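Local coordinates for protein glucosidase (Croceicoccus marinus, PDB 5Z3K) that probably hydrolyses O-glycosidic bonds as a beta-glucosidase of glycoside hydrolase family 39, on a TIM-barrel domain joined to a beta-sheet domain, at residues H151-D156 / G194-F199; F223-W228 / L261-S266; L53-D58 / L106-S111; Q171-Y176 / E208-Y213. One frame throughout, in Å; residues are numbered along the deposited sequence.

Contact 1: H151-D156 / G194-F199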
loop_
_atom_site.group_PDB
_atom_site.type_symbol
_atom_site.label_atom_id
_atom_site.label_comp_id
_atom_site.label_asym_id
_atom_site.label_seq_id
_atom_site.Cartn_x
_atom_site.Cartn_y
_atom_site.Cartn_z
ATOM N N HIS A 151 -10.389 2.705 9.446
ATOM C CA HIS A 151 -9.124 2.398 10.088
ATOM C C HIS A 151 -8.466 3.686 10.552
ATOM O O HIS A 151 -8.382 4.652 9.788
ATOM C CB HIS A 151 -8.204 1.658 9.119
ATOM C CG HIS A 151 -8.571 0.224 8.915
ATOM N ND1 HIS A 151 -9.728 -0.162 8.269
ATOM C CD2 HIS A 151 -7.940 -0.920 9.275
ATOM C CE1 HIS A 151 -9.792 -1.482 8.240
ATOM N NE2 HIS A 151 -8.718 -1.966 8.841
ATOM N N TRP A 152 -7.995 3.696 11.797
ATOM C CA TRP A 152 -7.361 4.862 12.398
ATOM C C TRP A 152 -5.975 4.465 12.883
ATOM O O TRP A 152 -5.835 3.592 13.754
ATOM C CB TRP A 152 -8.232 5.426 13.528
ATOM C CG TRP A 152 -9.528 5.977 13.005
ATOM C CD1 TRP A 152 -10.671 5.279 12.740
ATOM C CD2 TRP A 152 -9.796 7.334 12.636
ATOM N NE1 TRP A 152 -11.645 6.125 12.253
ATOM C CE2 TRP A 152 -11.129 7.390 12.179
ATOM C CE3 TRP A 152 -9.042 8.511 12.660
ATOM C CZ2 TRP A 152 -11.726 8.576 11.753
ATOM C CZ3 TRP A 152 -9.641 9.692 12.233
ATOM C CH2 TRP A 152 -10.968 9.710 11.783
ATOM N N GLU A 153 -4.956 5.086 12.302
ATOM C CA GLU A 153 -3.570 4.778 12.608
ATOM C C GLU A 153 -2.975 5.895 13.445
ATOM O O GLU A 153 -3.085 7.076 13.090
ATOM C CB GLU A 153 -2.741 4.600 11.329
ATOM C CG GLU A 153 -1.259 4.233 11.578
ATOM C CD GLU A 153 -0.465 4.107 10.286
ATOM O OE1 GLU A 153 0.455 3.256 10.211
ATOM O OE2 GLU A 153 -0.773 4.860 9.336
ATOM N N PHE A 154 -2.312 5.527 14.529
ATOM C CA PHE A 154 -1.531 6.484 15.302
ATOM C C PHE A 154 -0.048 6.235 15.078
ATOM O O PHE A 154 0.468 5.171 15.434
ATOM C CB PHE A 154 -1.832 6.419 16.800
ATOM C CG PHE A 154 -1.042 7.435 17.587
ATOM C CD1 PHE A 154 -1.507 8.734 17.726
ATOM C CD2 PHE A 154 0.193 7.108 18.131
ATOM C CE1 PHE A 154 -0.764 9.694 18.420
ATOM C CE2 PHE A 154 0.941 8.054 18.829
ATOM C CZ PHE A 154 0.462 9.352 18.959
ATOM N N GLY A 155 0.640 7.230 14.532
ATOM C CA GLY A 155 2.083 7.161 14.411
ATOM C C GLY A 155 2.606 7.180 12.988
ATOM O O GLY A 155 1.916 6.776 12.047
ATOM N N ASP A 156 3.845 7.637 12.826
ATOM C CA ASP A 156 4.555 7.487 11.560
ATOM C C ASP A 156 6.045 7.476 11.870
ATOM O O ASP A 156 6.610 8.521 12.193
ATOM C CB ASP A 156 4.193 8.603 10.579
ATOM C CG ASP A 156 4.798 8.376 9.203
ATOM O OD1 ASP A 156 5.959 8.781 9.003
ATOM O OD2 ASP A 156 4.124 7.784 8.326
ATOM N N GLY A 194 -1.207 0.940 15.027
ATOM C CA GLY A 194 0.013 1.711 14.946
ATOM C C GLY A 194 1.176 0.760 15.108
ATOM O O GLY A 194 0.990 -0.456 15.082
ATOM N N PRO A 195 2.394 1.279 15.304
ATOM C CA PRO A 195 2.800 2.682 15.374
ATOM C C PRO A 195 3.492 3.132 14.104
ATOM O O PRO A 195 4.113 4.187 14.100
ATOM C CB PRO A 195 3.795 2.676 16.527
ATOM C CG PRO A 195 4.530 1.370 16.282
ATOM C CD PRO A 195 3.490 0.396 15.744
ATOM N N CYS A 196 3.412 2.311 13.054
ATOM C CA CYS A 196 4.122 2.536 11.797
ATOM C C CYS A 196 5.627 2.433 12.015
ATOM O O CYS A 196 6.368 3.396 11.804
ATOM C CB CYS A 196 3.750 3.879 11.158
ATOM S SG CYS A 196 4.395 4.044 9.461
ATOM N N VAL A 197 6.070 1.238 12.422
ATOM C CA VAL A 197 7.485 0.954 12.632
ATOM C C VAL A 197 8.266 1.177 11.346
ATOM O O VAL A 197 7.980 0.563 10.309
ATOM C CB VAL A 197 7.655 -0.489 13.128
ATOM C CG1 VAL A 197 9.125 -0.777 13.443
ATOM C CG2 VAL A 197 6.777 -0.754 14.343
ATOM N N ALA A 198 9.297 2.023 11.417
ATOM C CA ALA A 198 10.135 2.267 10.247
ATOM C C ALA A 198 11.173 1.173 10.043
ATOM O O ALA A 198 11.541 0.884 8.899
ATOM C CB ALA A 198 10.845 3.619 10.370
ATOM N N PHE A 199 11.667 0.576 11.127
ATOM C CA PHE A 199 12.752 -0.405 11.082
ATOM C C PHE A 199 12.265 -1.721 11.685
ATOM O O PHE A 199 12.668 -2.092 12.798
ATOM C CB PHE A 199 13.981 0.124 11.825
ATOM C CG PHE A 199 14.458 1.470 11.332
ATOM C CD1 PHE A 199 14.421 1.785 9.984
ATOM C CD2 PHE A 199 14.948 2.410 12.218
ATOM C CE1 PHE A 199 14.857 3.011 9.526
ATOM C CE2 PHE A 199 15.391 3.635 11.770
ATOM C CZ PHE A 199 15.347 3.939 10.424
#
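Cys-196 turns toward Gly-155 and Asp-156, and its side chain takes the largest single share of this contact. Its CB lies 3.5 Å from Glu-153 OE1 and 3.5 Å from Gly-155 O. With SG anti to the backbone N (chi1 -170°), Cys-196 SG lies 4.0 Å from Asp-156 CA and 3.9 Å from Asp-156 OD2, which is held by Tyr-264 OH and a salt bridge to Arg-55. No hydrogen bond spans the two segments, and strands 151-154 and 194-197 diverge at 63°. Two CA-H...O contacts stand in: Phe-154 O receives Gly-194 CA at 3.5 Å and, more directly, Pro-195 CA at 3.4 Å, with 159° at the hydrogen. The peptide bond before Pro-195 is cis. Gly-155 has no side chain to hold the chains apart: a CB there would sit 2.5 Å from Pro-195 O. Phe-154 O and Pro-195 O are buried with no hydrogen-bond partner in the model; the CA-H...O contacts serve Phe-154 O. These are neighbouring barrel strands, joined in a beta-alpha-beta unit through helix 169-186. Phe-154 and Pro-195 pack outward on that helix, whereas inside Glu-153 OE1 bonds to Ser-225 and Ser-263, and Cys-196 touches Met-227 of strand 223-229.

Contact 2: F223-W228 / L261-S266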
loop_
_atom_site.group_PDB
_atom_site.type_symbol
_atom_site.label_atom_id
_atom_site.label_comp_id
_atom_site.label_asym_id
_atom_site.label_seq_id
_atom_site.Cartn_x
_atom_site.Cartn_y
_atom_site.Cartn_z
ATOM N N PHE A 223 -4.448 -3.486 14.590
ATOM C CA PHE A 223 -3.427 -3.780 13.600
ATOM C C PHE A 223 -2.098 -3.209 14.065
ATOM O O PHE A 223 -2.049 -2.188 14.749
ATOM C CB PHE A 223 -3.788 -3.233 12.204
ATOM C CG PHE A 223 -3.990 -1.739 12.156
ATOM C CD1 PHE A 223 -2.914 -0.878 11.953
ATOM C CD2 PHE A 223 -5.254 -1.200 12.279
ATOM C CE1 PHE A 223 -3.107 0.511 11.885
ATOM C CE2 PHE A 223 -5.455 0.185 12.219
ATOM C CZ PHE A 223 -4.375 1.038 12.024
ATOM N N LEU A 224 -1.024 -3.898 13.711
ATOM C CA LEU A 224 0.329 -3.404 13.913
ATOM C C LEU A 224 0.841 -2.936 12.558
ATOM O O LEU A 224 0.916 -3.728 11.617
ATOM C CB LEU A 224 1.221 -4.502 14.505
ATOM C CG LEU A 224 2.600 -4.203 15.115
ATOM C CD1 LEU A 224 3.643 -3.880 14.033
ATOM C CD2 LEU A 224 2.542 -3.116 16.188
ATOM N N SER A 225 1.163 -1.654 12.448
ATOM C CA SER A 225 1.558 -1.099 11.161
ATOM C C SER A 225 3.073 -0.884 11.111
ATOM O O SER A 225 3.716 -0.599 12.127
ATOM C CB SER A 225 0.801 0.203 10.887
ATOM O OG SER A 225 1.172 1.211 11.809
ATOM N N TRP A 226 3.640 -1.077 9.919
ATOM C CA TRP A 226 5.086 -1.073 9.715
ATOM C C TRP A 226 5.365 -0.772 8.250
ATOM O O TRP A 226 4.454 -0.749 7.420
ATOM C CB TRP A 226 5.710 -2.419 10.126
ATOM C CG TRP A 226 5.036 -3.597 9.485
ATOM C CD1 TRP A 226 3.847 -4.151 9.852
ATOM C CD2 TRP A 226 5.502 -4.359 8.359
ATOM N NE1 TRP A 226 3.538 -5.205 9.026
ATOM C CE2 TRP A 226 4.533 -5.349 8.095
ATOM C CE3 TRP A 226 6.630 -4.286 7.538
ATOM C CZ2 TRP A 226 4.675 -6.286 7.059
ATOM C CZ3 TRP A 226 6.763 -5.211 6.503
ATOM C CH2 TRP A 226 5.787 -6.192 6.275
HETATM N N MSE A 227 6.645 -0.554 7.932
HETATM C CA MSE A 227 7.033 -0.183 6.560
HETATM C C MSE A 227 8.209 -1.000 6.044
HETATM O O MSE A 227 8.974 -1.559 6.831
HETATM C CB MSE A 227 7.375 1.304 6.482
HETATM C CG MSE A 227 8.850 1.678 6.715
HETATM SE SE MSE A 227 8.947 3.646 6.592
HETATM C CE MSE A 227 7.479 3.807 7.802
ATOM N N TRP A 228 8.357 -1.058 4.723
ATOM C CA TRP A 228 9.514 -1.709 4.123
ATOM C C TRP A 228 9.744 -1.169 2.715
ATOM O O TRP A 228 8.793 -0.962 1.962
ATOM C CB TRP A 228 9.370 -3.232 4.066
ATOM C CG TRP A 228 10.708 -3.822 3.819
ATOM C CD1 TRP A 228 11.189 -4.331 2.648
ATOM C CD2 TRP A 228 11.781 -3.885 4.761
ATOM N NE1 TRP A 228 12.501 -4.737 2.817
ATOM C CE2 TRP A 228 12.886 -4.461 4.103
ATOM C CE3 TRP A 228 11.913 -3.509 6.102
ATOM C CZ2 TRP A 228 14.105 -4.674 4.743
ATOM C CZ3 TRP A 228 13.121 -3.723 6.734
ATOM C CH2 TRP A 228 14.198 -4.308 6.056
ATOM N N LEU A 261 -0.436 -4.495 9.067
ATOM C CA LEU A 261 -0.710 -3.490 8.045
ATOM C C LEU A 261 0.606 -2.922 7.541
ATOM O O LEU A 261 1.377 -2.345 8.315
ATOM C CB LEU A 261 -1.605 -2.377 8.594
ATOM C CG LEU A 261 -2.375 -1.558 7.558
ATOM C CD1 LEU A 261 -3.623 -0.972 8.206
ATOM C CD2 LEU A 261 -1.503 -0.451 6.998
ATOM N N LEU A 262 0.846 -3.071 6.242
ATOM C CA LEU A 262 2.053 -2.573 5.595
ATOM C C LEU A 262 1.772 -1.137 5.148
ATOM O O LEU A 262 1.182 -0.904 4.091
ATOM C CB LEU A 262 2.432 -3.502 4.444
ATOM C CG LEU A 262 3.652 -3.248 3.558
ATOM C CD1 LEU A 262 4.914 -2.964 4.392
ATOM C CD2 LEU A 262 3.839 -4.441 2.603
ATOM N N SER A 263 2.183 -0.160 5.973
ATOM C CA SER A 263 1.778 1.231 5.763
ATOM C C SER A 263 2.544 1.925 4.645
ATOM O O SER A 263 2.058 2.935 4.114
ATOM C CB SER A 263 1.952 2.030 7.061
ATOM O OG SER A 263 0.814 1.851 7.882
ATOM N N TYR A 264 3.740 1.440 4.315
ATOM C CA TYR A 264 4.523 1.902 3.171
ATOM C C TYR A 264 5.166 0.685 2.547
ATOM O O TYR A 264 5.790 -0.108 3.259
ATOM C CB TYR A 264 5.684 2.836 3.528
ATOM C CG TYR A 264 5.438 4.176 4.177
ATOM C CD1 TYR A 264 5.112 4.271 5.523
ATOM C CD2 TYR A 264 5.664 5.350 3.473
ATOM C CE1 TYR A 264 4.948 5.507 6.137
ATOM C CE2 TYR A 264 5.500 6.601 4.074
ATOM C CZ TYR A 264 5.151 6.669 5.413
ATOM O OH TYR A 264 4.991 7.909 6.025
ATOM N N TRP A 265 5.079 0.576 1.233
ATOM C CA TRP A 265 5.905 -0.385 0.519
ATOM C C TRP A 265 6.163 0.156 -0.876
ATOM O O TRP A 265 5.269 0.738 -1.504
ATOM C CB TRP A 265 5.266 -1.775 0.476
ATOM C CG TRP A 265 4.134 -1.979 -0.495
ATOM C CD1 TRP A 265 2.804 -1.878 -0.229
ATOM C CD2 TRP A 265 4.236 -2.393 -1.868
ATOM N NE1 TRP A 265 2.068 -2.173 -1.347
ATOM C CE2 TRP A 265 2.921 -2.495 -2.370
ATOM C CE3 TRP A 265 5.307 -2.687 -2.718
ATOM C CZ2 TRP A 265 2.648 -2.873 -3.685
ATOM C CZ3 TRP A 265 5.028 -3.058 -4.034
ATOM C CH2 TRP A 265 3.710 -3.149 -4.496
ATOM N N SER A 266 7.388 -0.050 -1.348
ATOM C CA SER A 266 7.866 0.531 -2.589
ATOM C C SER A 266 9.183 -0.145 -2.924
ATOM O O SER A 266 9.860 -0.673 -2.041
ATOM C CB SER A 266 8.062 2.049 -2.448
ATOM O OG SER A 266 8.405 2.610 -3.691
#
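Ser-263 N gives a 2.8 Å hydrogen bond to Trp-226 O, and Trp-226 N in turn reaches Leu-261 O at 3.0 Å, so Trp-226 is gripped through both its backbone polar atoms. This is parallel pairing of adjacent TIM-barrel strands, 223-229 and 259-266, linked by helix 238-252 in a beta-alpha-beta unit. The straightest bond, 175° at the hydrogen, runs from Leu-261 N to Leu-224 O, the donor standing above the carbonyl plane. Further on, Trp-228 N bonds to Tyr-264 O. Ser-225 CB lies 3.4 Å from Ser-263 OG, but both hydroxyls bond to Glu-153 OE1, not to each other. Around this polar line the packing sets aliphatic groups and selenium against aromatic faces. Leu-261 CD1 sits 3.8 Å above the plane of Phe-223, toward the rim, the two side chains lying side by side. On the helix-covered face, Leu-262 CD1 covers the six-membered ring of Trp-226, 3.8 Å from its centroid, while buried Trp-226 NE1 has no polar partner in the model. Selenomethionine Met-227 makes a Met-aromatic contact, SE over the Tyr-264 ring, and the bend at chi3 (50°) swings CE to 3.3 Å from Tyr-264 CD1.

Contact 3: L53-D58 / L106-S111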
loop_
_atom_site.group_PDB
_atom_site.type_symbol
_atom_site.label_atom_id
_atom_site.label_comp_id
_atom_site.label_asym_id
_atom_site.label_seq_id
_atom_site.Cartn_x
_atom_site.Cartn_y
_atom_site.Cartn_z
ATOM N N LEU A 53 -8.009 1.036 -0.537
ATOM C CA LEU A 53 -7.645 1.583 0.764
ATOM C C LEU A 53 -6.674 2.719 0.516
ATOM O O LEU A 53 -5.782 2.593 -0.324
ATOM C CB LEU A 53 -7.018 0.517 1.671
ATOM C CG LEU A 53 -6.696 0.900 3.122
ATOM C CD1 LEU A 53 -7.941 1.407 3.853
ATOM C CD2 LEU A 53 -6.091 -0.281 3.867
ATOM N N VAL A 54 -6.878 3.840 1.205
ATOM C CA VAL A 54 -6.019 5.007 1.031
ATOM C C VAL A 54 -5.529 5.471 2.398
ATOM O O VAL A 54 -6.338 5.797 3.277
ATOM C CB VAL A 54 -6.731 6.152 0.297
ATOM C CG1 VAL A 54 -5.815 7.361 0.212
ATOM C CG2 VAL A 54 -7.167 5.697 -1.103
ATOM N N ARG A 55 -4.208 5.526 2.562
ATOM C CA ARG A 55 -3.595 6.123 3.747
ATOM C C ARG A 55 -3.564 7.638 3.582
ATOM O O ARG A 55 -3.204 8.143 2.514
ATOM C CB ARG A 55 -2.176 5.577 3.937
ATOM C CG ARG A 55 -1.468 5.995 5.221
ATOM C CD ARG A 55 -0.208 5.136 5.450
ATOM N NE ARG A 55 0.342 5.320 6.801
ATOM C CZ ARG A 55 1.356 6.138 7.099
ATOM N NH1 ARG A 55 1.958 6.848 6.144
ATOM N NH2 ARG A 55 1.769 6.249 8.359
ATOM N N SER A 56 -3.936 8.367 4.640
ATOM C CA SER A 56 -4.148 9.806 4.538
ATOM C C SER A 56 -2.896 10.619 4.839
ATOM O O SER A 56 -2.931 11.851 4.724
ATOM C CB SER A 56 -5.262 10.238 5.495
ATOM O OG SER A 56 -4.847 10.086 6.856
ATOM N N TYR A 57 -1.798 9.965 5.216
ATOM C CA TYR A 57 -0.650 10.676 5.780
ATOM C C TYR A 57 -0.088 11.719 4.814
ATOM O O TYR A 57 0.313 12.812 5.235
ATOM C CB TYR A 57 0.426 9.660 6.181
ATOM C CG TYR A 57 1.667 10.283 6.779
ATOM C CD1 TYR A 57 1.687 10.685 8.109
ATOM C CD2 TYR A 57 2.822 10.444 6.022
ATOM C CE1 TYR A 57 2.824 11.258 8.672
ATOM C CE2 TYR A 57 3.972 11.008 6.577
ATOM C CZ TYR A 57 3.960 11.414 7.901
ATOM O OH TYR A 57 5.088 11.988 8.446
ATOM N N ASP A 58 -0.092 11.435 3.511
ATOM C CA ASP A 58 0.501 12.400 2.591
ATOM C C ASP A 58 -0.438 13.557 2.243
ATOM O O ASP A 58 0.014 14.551 1.663
ATOM C CB ASP A 58 0.999 11.676 1.340
ATOM C CG ASP A 58 2.129 10.712 1.667
ATOM O OD1 ASP A 58 3.137 11.150 2.263
ATOM O OD2 ASP A 58 1.993 9.507 1.391
ATOM N N LEU A 106 -7.467 4.743 5.614
ATOM C CA LEU A 106 -6.590 4.547 6.765
ATOM C C LEU A 106 -6.140 5.944 7.166
ATOM O O LEU A 106 -5.328 6.569 6.471
ATOM C CB LEU A 106 -5.415 3.647 6.407
ATOM C CG LEU A 106 -4.287 3.531 7.428
ATOM C CD1 LEU A 106 -4.830 2.795 8.634
ATOM C CD2 LEU A 106 -3.105 2.783 6.823
ATOM N N PHE A 107 -6.724 6.467 8.240
ATOM C CA PHE A 107 -6.494 7.850 8.625
ATOM C C PHE A 107 -5.344 7.893 9.622
ATOM O O PHE A 107 -5.473 7.406 10.750
ATOM C CB PHE A 107 -7.760 8.474 9.207
ATOM C CG PHE A 107 -7.719 9.970 9.247
ATOM C CD1 PHE A 107 -6.895 10.629 10.155
ATOM C CD2 PHE A 107 -8.469 10.717 8.353
ATOM C CE1 PHE A 107 -6.836 12.003 10.181
ATOM C CE2 PHE A 107 -8.416 12.095 8.376
ATOM C CZ PHE A 107 -7.598 12.740 9.292
ATOM N N THR A 108 -4.228 8.491 9.215
ATOM C CA THR A 108 -3.051 8.561 10.069
ATOM C C THR A 108 -3.140 9.813 10.938
ATOM O O THR A 108 -3.201 10.936 10.423
ATOM C CB THR A 108 -1.757 8.561 9.256
ATOM O OG1 THR A 108 -1.713 7.394 8.416
ATOM C CG2 THR A 108 -0.538 8.530 10.183
ATOM N N ILE A 109 -3.141 9.604 12.247
ATOM C CA ILE A 109 -3.084 10.672 13.246
ATOM C C ILE A 109 -1.615 11.003 13.499
ATOM O O ILE A 109 -0.894 10.217 14.122
ATOM C CB ILE A 109 -3.783 10.239 14.544
ATOM C CG1 ILE A 109 -5.246 9.864 14.255
ATOM C CG2 ILE A 109 -3.673 11.331 15.627
ATOM C CD1 ILE A 109 -5.947 9.139 15.375
ATOM N N ALA A 110 -1.168 12.172 13.038
ATOM C CA ALA A 110 0.236 12.552 13.174
ATOM C C ALA A 110 0.375 14.065 13.161
ATOM O O ALA A 110 -0.472 14.779 12.614
ATOM C CB ALA A 110 1.093 11.950 12.052
ATOM N N SER A 111 1.475 14.549 13.748
ATOM C CA SER A 111 1.770 15.974 13.727
ATOM C C SER A 111 2.284 16.380 12.345
ATOM O O SER A 111 2.356 15.573 11.411
ATOM C CB SER A 111 2.793 16.333 14.810
ATOM O OG SER A 111 4.091 15.886 14.439
HETATM O O HOH W 1 -3.708 12.198 8.094
#
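Ser-56 and Thr-108 meet where the backbone pairing of two barrel strands gives way to side-chain bonding. The tight part comes first: Leu-106 N bonds to Val-54 O at 2.8 Å, and Ser-56 N to Leu-106 O at 2.9 Å, a parallel register with strand axes at 13°. Ser-56 OG, held between backbone N and carbonyl carbon (chi1 68°), replaces the next backbone acceptor, taking Thr-108 N at 2.9 Å while lying 3.7 Å above the Phe-107 ring. Beyond it the strands part and a water enters, 2.7 Å from Ser-56 OG and donating to Thr-108 O. Here Tyr-57 CD1 lies 3.7 Å from Thr-108 CG2, and Ala-110 CB sits at the ring edge, 3.9 Å from Tyr-57 CE1. Inside the barrel, Arg-55 CG packs on Leu-106 CD2, and Thr-108 OG1 lies over one face of the guanidinium. Arg-55 NE and Thr-108 OG1 are badly angled to bond to each other; both instead hold Glu-153 OE2, so this strand pair presents converging donors to the barrel interior.

Contact 4: Q171-Y176 / E208-Y213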
loop_
_atom_site.group_PDB
_atom_site.type_symbol
_atom_site.label_atom_id
_atom_site.label_comp_id
_atom_site.label_asym_id
_atom_site.label_seq_id
_atom_site.Cartn_x
_atom_site.Cartn_y
_atom_site.Cartn_z
ATOM N N GLN A 171 5.616 9.038 26.282
ATOM C CA GLN A 171 4.713 10.049 25.744
ATOM C C GLN A 171 4.003 9.528 24.504
ATOM O O GLN A 171 2.804 9.766 24.319
ATOM C CB GLN A 171 5.484 11.331 25.431
ATOM C CG GLN A 171 5.999 12.058 26.675
ATOM C CD GLN A 171 6.811 13.294 26.340
ATOM O OE1 GLN A 171 7.767 13.240 25.567
ATOM N NE2 GLN A 171 6.425 14.425 26.921
ATOM N N PHE A 172 4.728 8.800 23.653
ATOM C CA PHE A 172 4.106 8.184 22.482
ATOM C C PHE A 172 3.051 7.165 22.894
ATOM O O PHE A 172 1.953 7.138 22.328
ATOM C CB PHE A 172 5.175 7.538 21.596
ATOM C CG PHE A 172 4.644 7.000 20.291
ATOM C CD1 PHE A 172 4.051 5.744 20.231
ATOM C CD2 PHE A 172 4.745 7.745 19.126
ATOM C CE1 PHE A 172 3.550 5.244 19.033
ATOM C CE2 PHE A 172 4.254 7.246 17.919
ATOM C CZ PHE A 172 3.651 6.000 17.878
ATOM N N TYR A 173 3.360 6.322 23.889
ATOM C CA TYR A 173 2.401 5.301 24.313
ATOM C C TYR A 173 1.129 5.930 24.873
ATOM O O TYR A 173 0.019 5.462 24.593
ATOM C CB TYR A 173 3.014 4.376 25.372
ATOM C CG TYR A 173 4.347 3.737 25.041
ATOM C CD1 TYR A 173 4.745 3.510 23.726
ATOM C CD2 TYR A 173 5.208 3.343 26.061
ATOM C CE1 TYR A 173 5.978 2.910 23.440
ATOM C CE2 TYR A 173 6.437 2.758 25.789
ATOM C CZ TYR A 173 6.822 2.540 24.486
ATOM O OH TYR A 173 8.048 1.947 24.239
ATOM N N GLU A 174 1.267 6.970 25.700
ATOM C CA GLU A 174 0.078 7.563 26.295
ATOM C C GLU A 174 -0.781 8.226 25.229
ATOM O O GLU A 174 -2.016 8.186 25.301
ATOM C CB GLU A 174 0.475 8.555 27.391
ATOM C CG GLU A 174 1.077 7.892 28.620
ATOM C CD GLU A 174 0.100 6.957 29.332
ATOM O OE1 GLU A 174 0.461 5.784 29.593
ATOM O OE2 GLU A 174 -1.031 7.400 29.645
HETATM N N MSE A 175 -0.143 8.813 24.223
HETATM C CA MSE A 175 -0.849 9.395 23.093
HETATM C C MSE A 175 -1.579 8.314 22.298
HETATM O O MSE A 175 -2.719 8.509 21.871
HETATM C CB MSE A 175 0.122 10.151 22.199
HETATM C CG MSE A 175 0.526 11.497 22.730
HETATM SE SE MSE A 175 1.846 12.374 21.630
HETATM C CE MSE A 175 0.725 12.922 20.100
ATOM N N TYR A 176 -0.927 7.161 22.113
ATOM C CA TYR A 176 -1.599 6.050 21.452
ATOM C C TYR A 176 -2.836 5.628 22.233
ATOM O O TYR A 176 -3.914 5.438 21.658
ATOM C CB TYR A 176 -0.662 4.853 21.276
ATOM C CG TYR A 176 -1.414 3.718 20.627
ATOM C CD1 TYR A 176 -1.766 3.790 19.281
ATOM C CD2 TYR A 176 -1.830 2.612 21.355
ATOM C CE1 TYR A 176 -2.491 2.782 18.676
ATOM C CE2 TYR A 176 -2.553 1.596 20.759
ATOM C CZ TYR A 176 -2.882 1.692 19.411
ATOM O OH TYR A 176 -3.601 0.711 18.792
ATOM N N GLU A 208 9.202 -3.810 20.398
ATOM C CA GLU A 208 8.954 -4.521 21.653
ATOM C C GLU A 208 8.329 -3.604 22.707
ATOM O O GLU A 208 7.365 -3.981 23.384
ATOM C CB GLU A 208 10.263 -5.121 22.171
ATOM C CG GLU A 208 10.682 -6.404 21.469
ATOM C CD GLU A 208 11.481 -6.171 20.189
ATOM O OE1 GLU A 208 11.475 -5.033 19.657
ATOM O OE2 GLU A 208 12.112 -7.144 19.709
ATOM N N GLY A 209 8.875 -2.398 22.867
ATOM C CA GLY A 209 8.362 -1.494 23.890
ATOM C C GLY A 209 6.931 -1.062 23.647
ATOM O O GLY A 209 6.161 -0.877 24.600
ATOM N N PHE A 210 6.551 -0.895 22.374
ATOM C CA PHE A 210 5.167 -0.573 22.044
ATOM C C PHE A 210 4.243 -1.759 22.315
ATOM O O PHE A 210 3.199 -1.612 22.959
ATOM C CB PHE A 210 5.082 -0.133 20.577
ATOM C CG PHE A 210 3.709 0.285 20.150
ATOM C CD1 PHE A 210 3.135 1.448 20.652
ATOM C CD2 PHE A 210 2.986 -0.482 19.244
ATOM C CE1 PHE A 210 1.871 1.832 20.267
ATOM C CE2 PHE A 210 1.714 -0.100 18.859
ATOM C CZ PHE A 210 1.159 1.061 19.367
ATOM N N LEU A 211 4.608 -2.943 21.820
ATOM C CA LEU A 211 3.800 -4.136 22.060
ATOM C C LEU A 211 3.687 -4.436 23.551
ATOM O O LEU A 211 2.626 -4.859 24.029
ATOM C CB LEU A 211 4.402 -5.329 21.324
ATOM C CG LEU A 211 4.209 -5.267 19.803
ATOM C CD1 LEU A 211 5.202 -6.179 19.090
ATOM C CD2 LEU A 211 2.776 -5.651 19.481
ATOM N N ASP A 212 4.775 -4.237 24.295
ATOM C CA ASP A 212 4.735 -4.479 25.736
ATOM C C ASP A 212 3.758 -3.529 26.419
ATOM O O ASP A 212 2.992 -3.940 27.297
ATOM C CB ASP A 212 6.138 -4.342 26.330
ATOM C CG ASP A 212 6.165 -4.574 27.843
ATOM O OD1 ASP A 212 5.871 -5.704 28.289
ATOM O OD2 ASP A 212 6.486 -3.623 28.584
ATOM N N TYR A 213 3.745 -2.261 25.996
ATOM C CA TYR A 213 2.865 -1.276 26.618
ATOM C C TYR A 213 1.397 -1.600 26.378
ATOM O O TYR A 213 0.587 -1.581 27.314
ATOM C CB TYR A 213 3.185 0.131 26.102
ATOM C CG TYR A 213 2.191 1.158 26.600
ATOM C CD1 TYR A 213 1.033 1.449 25.877
ATOM C CD2 TYR A 213 2.400 1.825 27.803
ATOM C CE1 TYR A 213 0.115 2.376 26.347
ATOM C CE2 TYR A 213 1.491 2.753 28.274
ATOM C CZ TYR A 213 0.350 3.022 27.541
ATOM O OH TYR A 213 -0.563 3.945 28.006
#
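Tyr-173 and Tyr-213 fit into each other reciprocally. Tyr-173 CB stands over the centre of the Tyr-213 ring, 3.3 Å above its plane, while Tyr-213 CB covers the rim of the Tyr-173 face. The ring planes are near parallel (29°) but slid apart, so each ring rests mainly on the other's methylene. Past this pair, the phenol end of Tyr-173 enters the hollow at Gly-209, where the absence of a side chain lets OH come within 3.3 Å of Gly-209 C; that hydroxyl bonds to Pro-205 O. The bump from the other helix, Phe-210, projects CZ over the centre of the Tyr-176 ring, 3.7 Å above the plane, in an edge-to-face pair. Phe-210 CE1 also meets the edge of Phe-172, 4.0 Å from Phe-172 CE1. These aromatics join outer barrel helices 169-186 and 208-216, whose segments 171-176 and 208-213 have axes 10.6 Å apart at closest approach, crossing at -44°. At the margin, the bend of Glu-174 at chi2 (-63°) turns CD toward Tyr-213, and Glu-174 OE1 then lies 2.6 Å from Tyr-213 OH. The phenol donates from well above the carboxylate plane, and so short a bond is consistent with a charged Glu-174.

How the contacts relate
From the N terminus, contact 3 closes first, joining strands 53-55 and 104-109 across the excursion that holds helix 89-100. Contact 1 opens next, at strand 151-154, and before it closes at 194-199 the chain has formed 171-176; contact 4 closes afterwards at 208-213. Contacts 1 and 4 therefore cross, none nests, and Phe-154 packing on Phe-172 and Met-175 joins the barrel wall to its helical coat. Contact 2 follows in series, bringing 223-228 beside 261-266. Contacts 1, 2 and 3 share the barrel: Asp-156 OD2 lies 2.5 Å from Tyr-264 OH inside it, and in its wall Glu-153 O lies 2.7 Å from Ile-109 N. Contact 4 stays outside, about 6 Å from contact 3 at their nearest atoms.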